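Local coordinates for ABC transporter binding protein AcbH (Actinoplanes, PDB 3OO8), which binds beta-D-galactopyranose as the extracellular solute receptor of a bacterial ABC transporter, with an exclusive preference for this sugar, at residues 138-143 / 262-267. The protein carries 2 engineered substitutions. Numbering follows the deposited sequence.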
# COMPACT_ATOMS: atom_id res chain seq x y z
N TYR A 138 0.15 -7.43 -7.79
CA TYR A 138 -0.32 -6.08 -8.11
C TYR A 138 -0.22 -5.18 -6.86
O TYR A 138 -0.10 -5.67 -5.74
CB TYR A 138 -1.79 -6.06 -8.60
CG TYR A 138 -2.72 -6.73 -7.60
CD1 TYR A 138 -3.13 -6.05 -6.45
CD2 TYR A 138 -3.08 -8.07 -7.76
CE1 TYR A 138 -3.92 -6.69 -5.46
CE2 TYR A 138 -3.83 -8.73 -6.77
CZ TYR A 138 -4.24 -8.04 -5.65
OH TYR A 138 -4.97 -8.71 -4.70
N ASN A 139 -0.26 -3.89 -7.11
CA ASN A 139 -0.34 -2.87 -6.05
C ASN A 139 -1.15 -1.67 -6.50
O ASN A 139 -1.66 -1.66 -7.63
CB ASN A 139 1.04 -2.54 -5.44
CG ASN A 139 2.08 -2.11 -6.46
OD1 ASN A 139 1.76 -1.64 -7.56
ND2 ASN A 139 3.36 -2.26 -6.09
N TYR A 140 -1.26 -0.63 -5.67
CA TYR A 140 -1.94 0.62 -6.06
C TYR A 140 -1.31 1.73 -5.23
O TYR A 140 -0.80 1.47 -4.15
CB TYR A 140 -3.45 0.55 -5.82
CG TYR A 140 -3.79 0.47 -4.36
CD1 TYR A 140 -3.98 1.64 -3.62
CD2 TYR A 140 -3.90 -0.76 -3.72
CE1 TYR A 140 -4.26 1.55 -2.26
CE2 TYR A 140 -4.18 -0.83 -2.38
CZ TYR A 140 -4.36 0.32 -1.67
OH TYR A 140 -4.65 0.31 -0.31
N PRO A 141 -1.40 2.97 -5.70
CA PRO A 141 -0.67 4.07 -5.06
C PRO A 141 -1.44 4.93 -4.08
O PRO A 141 -2.67 5.05 -4.17
CB PRO A 141 -0.27 4.92 -6.27
CG PRO A 141 -1.53 4.81 -7.17
CD PRO A 141 -1.96 3.35 -7.02
N TRP A 142 -0.69 5.51 -3.14
CA TRP A 142 -1.18 6.55 -2.23
C TRP A 142 -0.53 7.84 -2.72
O TRP A 142 0.66 8.05 -2.55
CB TRP A 142 -0.75 6.25 -0.79
CG TRP A 142 -1.73 5.38 -0.07
CD1 TRP A 142 -2.02 4.05 -0.33
CD2 TRP A 142 -2.57 5.78 1.00
NE1 TRP A 142 -2.99 3.61 0.56
CE2 TRP A 142 -3.37 4.67 1.35
CE3 TRP A 142 -2.72 6.98 1.71
CZ2 TRP A 142 -4.28 4.71 2.41
CZ3 TRP A 142 -3.67 7.03 2.75
CH2 TRP A 142 -4.43 5.91 3.07
N VAL A 143 -1.37 8.74 -3.27
CA VAL A 143 -0.88 9.90 -4.01
C VAL A 143 -1.93 11.02 -3.84
O VAL A 143 -2.95 10.80 -3.21
CB VAL A 143 -0.74 9.58 -5.55
CG1 VAL A 143 0.50 8.71 -5.81
CG2 VAL A 143 -1.95 8.81 -6.07
N GLN A 262 -4.84 10.11 -0.75
CA GLN A 262 -5.26 8.80 -0.24
C GLN A 262 -4.95 7.73 -1.31
O GLN A 262 -4.27 8.02 -2.29
CB GLN A 262 -6.74 8.78 0.18
CG GLN A 262 -6.92 8.34 1.61
CD GLN A 262 -8.35 8.34 2.09
OE1 GLN A 262 -8.75 9.25 2.82
NE2 GLN A 262 -9.10 7.32 1.72
N GLY A 263 -5.43 6.50 -1.10
CA GLY A 263 -5.19 5.42 -2.07
C GLY A 263 -6.06 5.54 -3.30
O GLY A 263 -7.19 6.02 -3.21
N SER A 264 -5.55 5.14 -4.47
CA SER A 264 -6.40 5.28 -5.68
C SER A 264 -7.65 4.39 -5.65
O SER A 264 -8.69 4.78 -6.21
CB SER A 264 -5.61 4.96 -6.94
OG SER A 264 -5.32 3.59 -6.91
N ASN A 265 -7.59 3.24 -5.00
CA ASN A 265 -8.75 2.36 -4.89
C ASN A 265 -9.80 2.88 -3.91
O ASN A 265 -10.79 2.21 -3.60
CB ASN A 265 -8.31 0.92 -4.58
CG ASN A 265 -7.90 0.73 -3.16
OD1 ASN A 265 -7.77 1.69 -2.39
ND2 ASN A 265 -7.67 -0.52 -2.78
N GLN A 266 -9.52 4.07 -3.39
CA GLN A 266 -10.48 4.78 -2.53
C GLN A 266 -10.98 5.99 -3.29
O GLN A 266 -12.14 6.01 -3.77
CB GLN A 266 -9.81 5.17 -1.20
CG GLN A 266 -9.32 3.94 -0.43
CD GLN A 266 -7.94 4.12 0.16
OE1 GLN A 266 -7.54 5.21 0.57
NE2 GLN A 266 -7.23 3.02 0.22
N VAL A 267 -10.11 6.99 -3.48
CA VAL A 267 -10.55 8.25 -4.09
C VAL A 267 -11.09 8.04 -5.51
O VAL A 267 -12.19 8.51 -5.82
CB VAL A 267 -9.43 9.35 -4.09
CG1 VAL A 267 -9.95 10.65 -4.78
CG2 VAL A 267 -8.97 9.65 -2.65
O HOH W 1 -7.84 -0.49 0.25
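Gln266 OE1, 3.8 Å from Trp142 CZ2, is gripped by two donors of its own segment: Gln262 NE2 at 2.9 Å and Gly263 N at 3.0 Å. They come from opposite faces of the amide, the backbone donor standing well above the carbonyl plane, and together the two bonds probably hold the Gln266 amide in its rotation. Both Gln266 and Trp142 belong to the beta-D-galactose site; no galactose is bound to this chain. The indole lies over the Gln262-Gly263 backbone: Gly263 CA sits 3.8 Å from the centroid of the five-membered ring in a CH-pi contact, while Gln262 CG packs under CZ3 and CH2. Beyond this contact the indole stacks with Phe370. Replacing Trp142 by an alanine is likely to uncover the Gly263 backbone and leave Phe370 without its stacking partner. In this class 2 solute-binding fold, strand 134-147 runs antiparallel to 257-261, and the pairing extends through Val143-Gln262, doubly hydrogen-bonded, and Trp142-Gly263, a non-hydrogen-bonded pair. From there the chain turns into helix 264-270, as Ser264 N donates to Pro141 O at 2.9 Å, almost in line with the carbonyl (176°). Tyr140 has CG between its backbone N and carbonyl carbon (chi1 66°), which carries the ring over the Asn265 amide, planes 28° apart; Asn265 ND2 lies 3.5 Å from Tyr140 CE2 and also donates to a water that Tyr140 OH reaches weakly.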